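Local coordinates for MmeI (Methylophilus methylotrophus, PDB 5HR4), which probably methylates adenine within DNA, on the exocyclic amino group, using S-adenosyl-L-methionine, and works as a Type IIL restriction-modification enzyme, at residues A[193-198]-A[260-265]; A[200-205]-A[429-434]; A[372-377]-A[424-429]. One frame throughout, in Å; residues are numbered along the deposited sequence.

Overall arrangement
Helix 416-440 ties the three contacts together. Interaction 3 packs it on helix 368-388 and interaction 2 sets it against the loop 200-205. The same helix also meets interaction 1, where F195 CD2 lies 4.0 Å from L428 CD2 and L261 CD1 lies 3.8 Å from V424 CG2. Centres of interactions 1 and 2 are about 14 Å apart, those of 2 and 3 about 12 Å, and T429 belongs to both of the latter. Interaction 2 contains the calcium ligand D201, whose side chain is about 11 Å from that of F195 in interaction 1. In interaction 3, the L426 side chain is about 12 Å from the bound sinefungin.

Interaction 1 (A[193-198]-A[260-265]); sequences LLFCLF and KLFEEP
The carbonyl oxygen of L261 takes a hydrogen bond from NE of R192, the residue three places before F195 on helix 183-200, and the same guanidinium group reaches on with NH2 to the carbonyl oxygen of E264. One arginine therefore holds two backbone oxygens of 260-265, and the apolar contact with 193-198 forms beside it. F195 is the residue of the helix that does the touching. Its ring is swung anti to the backbone N (chi1 173°) and carried out from the helix to meet two neighbours, F262 and L261, at different ring atoms. F262 comes over one face with its far edge: CE2 stands 4.0 Å from CD1 of F195, and CZ is just as near. The ring centroids are 5.7 Å apart and the planes stand at 74°, an offset edge-to-face pair in which F195 supplies the face and F262 the edge. L261 deals with the other ortho carbon. Its CD2 methyl sits 3.9 Å from CD2 of F195 and nearly as close to CG and CB, approaching obliquely at the root of the ring. The other methyl of L261, CD1, turns to V424 of helix 416-440, while L428 of that helix reaches F195 itself. All three touching residues are buried, and they meet through carbon. The contact joins the long helix 183-200 to the end of a short, weakly bonded helix near 260-262, across an intervening chain that has helices but not strands. An edge-to-face aromatic pair with a leucine beside it thus packs two helices together in the helical core of the helicase spacer domain of MmeI.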
loop_
_atom_site.group_PDB
_atom_site.type_symbol
_atom_site.label_atom_id
_atom_site.label_comp_id
_atom_site.label_asym_id
_atom_site.label_seq_id
_atom_site.Cartn_x
_atom_site.Cartn_y
_atom_site.Cartn_z
ATOM N N LEU A 193 -5.599 -13.736 -27.170
ATOM C CA LEU A 193 -5.265 -15.130 -26.877
ATOM C C LEU A 193 -5.880 -15.587 -25.565
ATOM O O LEU A 193 -6.339 -16.731 -25.439
ATOM C CB LEU A 193 -3.755 -15.308 -26.814
ATOM C CG LEU A 193 -3.089 -14.983 -28.136
ATOM C CD1 LEU A 193 -1.604 -14.825 -27.876
ATOM C CD2 LEU A 193 -3.354 -16.100 -29.105
ATOM N N LEU A 194 -5.871 -14.715 -24.562
ATOM C CA LEU A 194 -6.432 -15.086 -23.276
ATOM C C LEU A 194 -7.898 -15.450 -23.423
ATOM O O LEU A 194 -8.365 -16.450 -22.861
ATOM C CB LEU A 194 -6.261 -13.934 -22.300
ATOM C CG LEU A 194 -6.767 -14.216 -20.902
ATOM C CD1 LEU A 194 -6.015 -15.398 -20.314
ATOM C CD2 LEU A 194 -6.584 -12.958 -20.075
ATOM N N PHE A 195 -8.636 -14.654 -24.188
ATOM C CA PHE A 195 -10.040 -14.968 -24.417
ATOM C C PHE A 195 -10.177 -16.299 -25.135
ATOM O O PHE A 195 -11.053 -17.101 -24.810
ATOM C CB PHE A 195 -10.706 -13.849 -25.208
ATOM C CG PHE A 195 -12.104 -14.165 -25.640
ATOM C CD1 PHE A 195 -12.339 -14.890 -26.793
ATOM C CD2 PHE A 195 -13.181 -13.722 -24.901
ATOM C CE1 PHE A 195 -13.607 -15.185 -27.192
ATOM C CE2 PHE A 195 -14.467 -14.007 -25.298
ATOM C CZ PHE A 195 -14.684 -14.741 -26.448
ATOM N N CYS A 196 -9.318 -16.563 -26.109
ATOM C CA CYS A 196 -9.412 -17.846 -26.790
ATOM C C CYS A 196 -9.131 -19.001 -25.829
ATOM O O CYS A 196 -9.801 -20.038 -25.896
ATOM C CB CYS A 196 -8.476 -17.876 -27.996
ATOM S SG CYS A 196 -9.045 -16.815 -29.346
ATOM N N LEU A 197 -8.156 -18.843 -24.923
ATOM C CA LEU A 197 -7.860 -19.937 -24.004
ATOM C C LEU A 197 -9.048 -20.211 -23.096
ATOM O O LEU A 197 -9.414 -21.367 -22.871
ATOM C CB LEU A 197 -6.606 -19.633 -23.189
ATOM C CG LEU A 197 -5.334 -19.593 -24.031
ATOM C CD1 LEU A 197 -4.224 -18.970 -23.246
ATOM C CD2 LEU A 197 -4.953 -20.989 -24.474
ATOM N N PHE A 198 -9.695 -19.156 -22.608
ATOM C CA PHE A 198 -10.898 -19.329 -21.805
ATOM C C PHE A 198 -12.042 -19.921 -22.631
ATOM O O PHE A 198 -12.827 -20.739 -22.126
ATOM C CB PHE A 198 -11.299 -17.984 -21.201
ATOM C CG PHE A 198 -12.624 -18.000 -20.500
ATOM C CD1 PHE A 198 -12.723 -18.458 -19.191
ATOM C CD2 PHE A 198 -13.777 -17.558 -21.147
ATOM C CE1 PHE A 198 -13.950 -18.460 -18.518
ATOM C CE2 PHE A 198 -14.999 -17.556 -20.494
ATOM C CZ PHE A 198 -15.090 -18.013 -19.170
ATOM N N LYS A 260 -15.522 -4.546 -28.947
ATOM C CA LYS A 260 -14.256 -3.803 -28.989
ATOM C C LYS A 260 -13.021 -4.706 -28.964
ATOM O O LYS A 260 -11.923 -4.262 -29.312
ATOM C CB LYS A 260 -14.210 -2.829 -27.804
ATOM C CG LYS A 260 -13.174 -1.709 -27.911
ATOM C CD LYS A 260 -13.060 -0.975 -26.577
ATOM C CE LYS A 260 -11.796 -0.130 -26.518
ATOM N NZ LYS A 260 -11.572 0.474 -25.173
ATOM N N LEU A 261 -13.175 -5.962 -28.568
ATOM C CA LEU A 261 -12.037 -6.857 -28.422
ATOM C C LEU A 261 -11.520 -7.349 -29.755
ATOM O O LEU A 261 -10.328 -7.630 -29.862
ATOM C CB LEU A 261 -12.410 -8.051 -27.533
ATOM C CG LEU A 261 -11.460 -9.253 -27.377
ATOM C CD1 LEU A 261 -10.111 -8.839 -26.819
ATOM C CD2 LEU A 261 -12.082 -10.327 -26.495
ATOM N N PHE A 262 -12.358 -7.455 -30.789
ATOM C CA PHE A 262 -11.897 -8.063 -32.037
ATOM C C PHE A 262 -11.988 -7.136 -33.249
ATOM O O PHE A 262 -11.745 -7.580 -34.391
ATOM C CB PHE A 262 -12.655 -9.374 -32.283
ATOM C CG PHE A 262 -12.138 -10.505 -31.450
ATOM C CD1 PHE A 262 -10.978 -11.170 -31.817
ATOM C CD2 PHE A 262 -12.767 -10.862 -30.261
ATOM C CE1 PHE A 262 -10.462 -12.205 -31.027
ATOM C CE2 PHE A 262 -12.254 -11.888 -29.465
ATOM C CZ PHE A 262 -11.094 -12.560 -29.850
ATOM N N GLU A 263 -12.285 -5.850 -33.031
ATOM C CA GLU A 263 -12.608 -4.976 -34.145
ATOM C C GLU A 263 -11.369 -4.506 -34.885
ATOM O O GLU A 263 -11.437 -4.264 -36.095
ATOM C CB GLU A 263 -13.417 -3.783 -33.650
ATOM C CG GLU A 263 -12.653 -2.731 -32.901
ATOM C CD GLU A 263 -13.574 -1.584 -32.511
ATOM O OE1 GLU A 263 -14.741 -1.609 -32.969
ATOM O OE2 GLU A 263 -13.151 -0.674 -31.753
ATOM N N GLU A 264 -10.221 -4.392 -34.191
ATOM C CA GLU A 264 -9.070 -3.776 -34.828
ATOM C C GLU A 264 -8.217 -4.824 -35.527
ATOM O O GLU A 264 -7.811 -5.802 -34.899
ATOM C CB GLU A 264 -8.221 -3.033 -33.818
ATOM C CG GLU A 264 -7.022 -2.378 -34.449
ATOM C CD GLU A 264 -6.103 -1.724 -33.438
ATOM O OE1 GLU A 264 -6.361 -1.886 -32.224
ATOM O OE2 GLU A 264 -5.125 -1.050 -33.857
ATOM N N PRO A 265 -7.913 -4.652 -36.810
ATOM C CA PRO A 265 -6.922 -5.529 -37.442
ATOM C C PRO A 265 -5.544 -5.274 -36.840
ATOM O O PRO A 265 -5.203 -4.145 -36.473
ATOM C CB PRO A 265 -6.989 -5.121 -38.922
ATOM C CG PRO A 265 -7.312 -3.665 -38.858
ATOM C CD PRO A 265 -8.304 -3.543 -37.705
#

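Interaction 2 (A[200-205]-A[429-434]); sequences EDTTIF and TDHQMN. With CA (calcium ion), chain G.
In the loop after helix 183-200, T202, T203 and I204 lie around the imidazole ring of H431. Just ahead of them, D201 faces a different task: its carboxylate grips the calcium ion with both oxygens, OD1 and OD2 each 2.4 Å from the metal, and a water binds at the same distance. Q158 OE1 and the carbonyl oxygens of C283 and L285 supply further ligands, and OD2 also accepts from the backbone N of W287. T202 then points its CG2 methyl at the edge of the H431 ring near NE2; the modelled approach is too short to be trusted at this resolution. Its hydroxyl has a weak bond back to F198 O. T203 OG1 stands near the same ring edge, 4.1 Å from H431 NE2, but spends its hydrogen bond on Y444 OH. I204 covers a face: CG1 lies 3.5 Å from the centroid of the H431 ring, 25° off the normal, a CH-pi contact, and CD1 continues over the CD2 side. On the helix, H431 is thrown outward by CG standing anti to the backbone N (chi1 -170°). With an alanine here, I204 would probably lose the ring face it lies on, and a gap would open between the loop and helix 416-440. Calcium coordination probably steadies the loop at D201, while across to the methyltransferase helix the fit rests on carbon packed against imidazole.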
loop_
_atom_site.group_PDB
_atom_site.type_symbol
_atom_site.label_atom_id
_atom_site.label_comp_id
_atom_site.label_asym_id
_atom_site.label_seq_id
_atom_site.Cartn_x
_atom_site.Cartn_y
_atom_site.Cartn_z
ATOM N N GLU A 200 -12.225 -21.965 -25.348
ATOM C CA GLU A 200 -12.289 -23.366 -25.756
ATOM C C GLU A 200 -12.575 -24.292 -24.577
ATOM O O GLU A 200 -13.027 -25.426 -24.787
ATOM C CB GLU A 200 -11.006 -23.794 -26.464
ATOM C CG GLU A 200 -9.753 -23.773 -25.618
ATOM C CD GLU A 200 -8.529 -24.175 -26.445
ATOM O OE1 GLU A 200 -8.752 -24.791 -27.518
ATOM O OE2 GLU A 200 -7.366 -23.890 -26.032
ATOM N N ASP A 201 -12.344 -23.821 -23.351
ATOM C CA ASP A 201 -12.563 -24.585 -22.133
ATOM C C ASP A 201 -13.945 -24.345 -21.546
ATOM O O ASP A 201 -14.265 -24.860 -20.468
ATOM C CB ASP A 201 -11.487 -24.233 -21.109
ATOM C CG ASP A 201 -10.184 -24.882 -21.419
ATOM O OD1 ASP A 201 -10.217 -25.804 -22.271
ATOM O OD2 ASP A 201 -9.156 -24.488 -20.815
ATOM N N THR A 202 -14.746 -23.557 -22.219
ATOM C CA THR A 202 -16.134 -23.335 -21.892
ATOM C C THR A 202 -16.917 -23.661 -23.165
ATOM O O THR A 202 -16.386 -24.272 -24.108
ATOM C CB THR A 202 -16.303 -21.902 -21.379
ATOM O OG1 THR A 202 -15.427 -21.715 -20.249
ATOM C CG2 THR A 202 -17.729 -21.663 -20.930
ATOM N N THR A 203 -18.169 -23.256 -23.209
ATOM C CA THR A 203 -19.005 -23.566 -24.350
ATOM C C THR A 203 -19.019 -22.454 -25.387
ATOM O O THR A 203 -19.896 -22.449 -26.256
ATOM C CB THR A 203 -20.413 -23.859 -23.862
ATOM O OG1 THR A 203 -20.825 -22.788 -23.001
ATOM C CG2 THR A 203 -20.401 -25.165 -23.076
ATOM N N ILE A 204 -18.075 -21.516 -25.315
ATOM C CA ILE A 204 -18.044 -20.432 -26.288
ATOM C C ILE A 204 -17.565 -20.948 -27.639
ATOM O O ILE A 204 -18.241 -20.777 -28.660
ATOM C CB ILE A 204 -17.171 -19.272 -25.789
ATOM C CG1 ILE A 204 -17.760 -18.699 -24.505
ATOM C CG2 ILE A 204 -17.124 -18.206 -26.860
ATOM C CD1 ILE A 204 -16.996 -17.533 -23.958
ATOM N N PHE A 205 -16.377 -21.550 -27.667
ATOM C CA PHE A 205 -15.996 -22.462 -28.735
ATOM C C PHE A 205 -16.381 -23.881 -28.327
ATOM O O PHE A 205 -16.489 -24.192 -27.138
ATOM C CB PHE A 205 -14.486 -22.447 -29.013
ATOM C CG PHE A 205 -13.894 -21.091 -29.290
ATOM C CD1 PHE A 205 -14.682 -19.981 -29.515
ATOM C CD2 PHE A 205 -12.515 -20.946 -29.354
ATOM C CE1 PHE A 205 -14.108 -18.742 -29.777
ATOM C CE2 PHE A 205 -11.937 -19.715 -29.624
ATOM C CZ PHE A 205 -12.736 -18.613 -29.837
ATOM N N THR A 429 -15.640 -12.865 -16.634
ATOM C CA THR A 429 -16.500 -12.981 -15.465
ATOM C C THR A 429 -17.966 -12.991 -15.876
ATOM O O THR A 429 -18.755 -13.799 -15.370
ATOM C CB THR A 429 -16.223 -11.860 -14.463
ATOM O OG1 THR A 429 -14.806 -11.640 -14.359
ATOM C CG2 THR A 429 -16.737 -12.272 -13.108
ATOM N N ASP A 430 -18.341 -12.120 -16.812
ATOM C CA ASP A 430 -19.684 -12.169 -17.381
ATOM C C ASP A 430 -20.030 -13.579 -17.820
ATOM O O ASP A 430 -21.025 -14.155 -17.368
ATOM C CB ASP A 430 -19.796 -11.208 -18.565
ATOM C CG ASP A 430 -21.167 -11.253 -19.225
ATOM O OD1 ASP A 430 -22.121 -10.714 -18.622
ATOM O OD2 ASP A 430 -21.292 -11.809 -20.346
ATOM N N HIS A 431 -19.198 -14.172 -18.684
ATOM C CA HIS A 431 -19.520 -15.516 -19.153
ATOM C C HIS A 431 -19.521 -16.530 -18.020
ATOM O O HIS A 431 -20.367 -17.429 -17.996
ATOM C CB HIS A 431 -18.551 -15.981 -20.208
ATOM C CG HIS A 431 -18.981 -17.246 -20.866
ATOM N ND1 HIS A 431 -20.176 -17.347 -21.550
ATOM C CD2 HIS A 431 -18.385 -18.457 -20.961
ATOM C CE1 HIS A 431 -20.296 -18.567 -22.042
ATOM N NE2 HIS A 431 -19.227 -19.262 -21.692
ATOM N N GLN A 432 -18.553 -16.438 -17.100
ATOM C CA GLN A 432 -18.554 -17.340 -15.955
ATOM C C GLN A 432 -19.878 -17.276 -15.206
ATOM O O GLN A 432 -20.445 -18.313 -14.850
ATOM C CB GLN A 432 -17.392 -17.020 -15.019
ATOM C CG GLN A 432 -16.148 -17.846 -15.312
ATOM C CD GLN A 432 -14.956 -17.359 -14.541
ATOM O OE1 GLN A 432 -14.939 -16.217 -14.079
ATOM N NE2 GLN A 432 -13.952 -18.225 -14.375
ATOM N N MET A 433 -20.408 -16.067 -15.001
ATOM C CA MET A 433 -21.684 -15.926 -14.315
ATOM C C MET A 433 -22.847 -16.379 -15.191
ATOM O O MET A 433 -23.787 -17.022 -14.696
ATOM C CB MET A 433 -21.881 -14.485 -13.856
ATOM C CG MET A 433 -20.862 -14.051 -12.829
ATOM S SD MET A 433 -20.690 -15.210 -11.440
ATOM C CE MET A 433 -22.352 -15.227 -10.821
ATOM N N ASN A 434 -22.819 -16.057 -16.486
ATOM C CA ASN A 434 -23.884 -16.544 -17.358
ATOM C C ASN A 434 -23.969 -18.063 -17.298
ATOM O O ASN A 434 -25.071 -18.628 -17.284
ATOM C CB ASN A 434 -23.679 -16.063 -18.803
ATOM C CG ASN A 434 -23.617 -14.554 -18.904
ATOM O OD1 ASN A 434 -24.212 -13.846 -18.099
ATOM N ND2 ASN A 434 -22.861 -14.050 -19.876
HETATM CA CA CA G . -7.808 -26.029 -22.133
HETATM O O HOH W 1 -8.058 -26.892 -24.365
#

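Interaction 3 (A[372-377]-A[424-429]); sequences ITYREL and VALWLT
Helices 368-388 and 416-440 belong to the Rossmann-like methyltransferase core, where each follows a parallel strand: 359-361 leads into the first and 409-413 into the second, so that helix 368-388 forms the crossover of a beta-alpha-beta unit. Over the segments compared, the axes run 9.9 Å apart at closest approach and cross at -21°. Y374 does most of the touching. Its CB lies 3.9 Å from CD2 of L426, and this methyl also brushes the adjoining ring carbons CG and CD2. Further out, CE2 brings the ring edge of Y374 to 4.2 Å from T429 C, so the tyrosine lies against the backbone of the neighbouring helix. R375 adds its CB, 4.0 Å from CG2 of T429. T429 has OG1 beside its backbone N (chi1 -41°) and CG2 anti to it, which sends the methyl across while OG1 folds back to A425 O at 2.6 Å. A425 O accepts from T429 N as well, the two donors arriving from opposite faces of the carbonyl plane. The R375 guanidinium reaches E318 besides its neighbour E376. Between the two segments the contact is carbon on carbon, but the Y374 hydroxyl is hydrogen-bonded to R378 and to D430, the residue after T429, which itself pairs with R447; this grip probably fixes the position of the buried ring.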
loop_
_atom_site.group_PDB
_atom_site.type_symbol
_atom_site.label_atom_id
_atom_site.label_comp_id
_atom_site.label_asym_id
_atom_site.label_seq_id
_atom_site.Cartn_x
_atom_site.Cartn_y
_atom_site.Cartn_z
ATOM N N ILE A 372 -14.579 -8.517 -9.037
ATOM C CA ILE A 372 -15.249 -8.981 -7.822
ATOM C C ILE A 372 -16.603 -8.304 -7.653
ATOM O O ILE A 372 -17.590 -8.960 -7.294
ATOM C CB ILE A 372 -14.370 -8.755 -6.578
ATOM C CG1 ILE A 372 -13.074 -9.524 -6.717
ATOM C CG2 ILE A 372 -15.094 -9.262 -5.324
ATOM C CD1 ILE A 372 -13.350 -11.004 -6.822
ATOM N N THR A 373 -16.678 -6.985 -7.878
ATOM C CA THR A 373 -17.946 -6.291 -7.676
ATOM C C THR A 373 -19.004 -6.820 -8.628
ATOM O O THR A 373 -20.125 -7.152 -8.220
ATOM C CB THR A 373 -17.801 -4.783 -7.866
ATOM O OG1 THR A 373 -16.931 -4.236 -6.865
ATOM C CG2 THR A 373 -19.175 -4.127 -7.774
ATOM N N TYR A 374 -18.656 -6.927 -9.905
ATOM C CA TYR A 374 -19.615 -7.415 -10.886
ATOM C C TYR A 374 -20.040 -8.842 -10.575
ATOM O O TYR A 374 -21.182 -9.220 -10.852
ATOM C CB TYR A 374 -19.013 -7.293 -12.299
ATOM C CG TYR A 374 -19.847 -7.882 -13.406
ATOM C CD1 TYR A 374 -21.079 -7.332 -13.743
ATOM C CD2 TYR A 374 -19.400 -8.982 -14.129
ATOM C CE1 TYR A 374 -21.863 -7.879 -14.749
ATOM C CE2 TYR A 374 -20.165 -9.526 -15.145
ATOM C CZ TYR A 374 -21.399 -8.970 -15.442
ATOM O OH TYR A 374 -22.169 -9.505 -16.445
ATOM N N ARG A 375 -19.158 -9.648 -9.983
ATOM C CA ARG A 375 -19.535 -11.028 -9.691
ATOM C C ARG A 375 -20.515 -11.086 -8.522
ATOM O O ARG A 375 -21.508 -11.818 -8.565
ATOM C CB ARG A 375 -18.291 -11.871 -9.409
ATOM C CG ARG A 375 -18.573 -13.059 -8.524
ATOM C CD ARG A 375 -17.520 -14.137 -8.638
ATOM N NE ARG A 375 -16.322 -13.864 -7.847
ATOM C CZ ARG A 375 -16.308 -13.760 -6.523
ATOM N NH1 ARG A 375 -17.442 -13.882 -5.849
ATOM N NH2 ARG A 375 -15.169 -13.530 -5.872
ATOM N N GLU A 376 -20.257 -10.306 -7.475
ATOM C CA GLU A 376 -21.205 -10.215 -6.373
ATOM C C GLU A 376 -22.562 -9.710 -6.850
ATOM O O GLU A 376 -23.616 -10.210 -6.426
ATOM C CB GLU A 376 -20.628 -9.311 -5.289
ATOM C CG GLU A 376 -19.372 -9.908 -4.692
ATOM C CD GLU A 376 -19.636 -11.306 -4.173
ATOM O OE1 GLU A 376 -20.564 -11.453 -3.350
ATOM O OE2 GLU A 376 -18.955 -12.259 -4.606
ATOM N N LEU A 377 -22.562 -8.726 -7.738
ATOM C CA LEU A 377 -23.829 -8.245 -8.256
ATOM C C LEU A 377 -24.531 -9.327 -9.046
ATOM O O LEU A 377 -25.738 -9.541 -8.885
ATOM C CB LEU A 377 -23.609 -7.000 -9.102
ATOM C CG LEU A 377 -24.024 -5.759 -8.332
ATOM C CD1 LEU A 377 -23.193 -5.623 -7.078
ATOM C CD2 LEU A 377 -23.847 -4.571 -9.230
ATOM N N VAL A 424 -11.076 -7.526 -20.672
ATOM C CA VAL A 424 -11.370 -8.943 -20.891
ATOM C C VAL A 424 -11.751 -9.615 -19.585
ATOM O O VAL A 424 -12.595 -10.522 -19.560
ATOM C CB VAL A 424 -10.185 -9.656 -21.555
ATOM C CG1 VAL A 424 -10.345 -11.152 -21.444
ATOM C CG2 VAL A 424 -10.106 -9.268 -23.015
ATOM N N ALA A 425 -11.165 -9.174 -18.479
ATOM C CA ALA A 425 -11.535 -9.745 -17.192
ATOM C C ALA A 425 -13.035 -9.618 -16.944
ATOM O O ALA A 425 -13.671 -10.553 -16.440
ATOM C CB ALA A 425 -10.738 -9.074 -16.074
ATOM N N LEU A 426 -13.623 -8.482 -17.315
ATOM C CA LEU A 426 -15.050 -8.297 -17.103
ATOM C C LEU A 426 -15.872 -9.196 -18.015
ATOM O O LEU A 426 -16.929 -9.682 -17.614
ATOM C CB LEU A 426 -15.424 -6.829 -17.295
ATOM C CG LEU A 426 -15.228 -6.037 -16.003
ATOM C CD1 LEU A 426 -15.134 -4.572 -16.263
ATOM C CD2 LEU A 426 -16.404 -6.307 -15.081
ATOM N N TRP A 427 -15.421 -9.449 -19.239
ATOM C CA TRP A 427 -16.225 -10.311 -20.107
ATOM C C TRP A 427 -16.143 -11.777 -19.689
ATOM O O TRP A 427 -17.150 -12.493 -19.734
ATOM C CB TRP A 427 -15.798 -10.168 -21.555
ATOM C CG TRP A 427 -16.339 -8.960 -22.248
ATOM C CD1 TRP A 427 -17.647 -8.548 -22.317
ATOM C CD2 TRP A 427 -15.582 -8.029 -23.024
ATOM N NE1 TRP A 427 -17.737 -7.401 -23.073
ATOM C CE2 TRP A 427 -16.481 -7.068 -23.523
ATOM C CE3 TRP A 427 -14.216 -7.913 -23.343
ATOM C CZ2 TRP A 427 -16.062 -6.013 -24.319
ATOM C CZ3 TRP A 427 -13.807 -6.874 -24.123
ATOM C CH2 TRP A 427 -14.721 -5.930 -24.600
ATOM N N LEU A 428 -14.952 -12.249 -19.303
ATOM C CA LEU A 428 -14.829 -13.622 -18.814
ATOM C C LEU A 428 -15.666 -13.830 -17.553
ATOM O O LEU A 428 -16.351 -14.853 -17.412
ATOM C CB LEU A 428 -13.363 -13.966 -18.539
ATOM C CG LEU A 428 -12.300 -13.662 -19.605
ATOM C CD1 LEU A 428 -10.908 -14.138 -19.153
ATOM C CD2 LEU A 428 -12.681 -14.231 -20.978
ATOM N N THR A 429 -15.640 -12.865 -16.634
ATOM C CA THR A 429 -16.500 -12.981 -15.465
ATOM C C THR A 429 -17.966 -12.991 -15.876
ATOM O O THR A 429 -18.755 -13.799 -15.370
ATOM C CB THR A 429 -16.223 -11.860 -14.463
ATOM O OG1 THR A 429 -14.806 -11.640 -14.359
ATOM C CG2 THR A 429 -16.737 -12.272 -13.108
#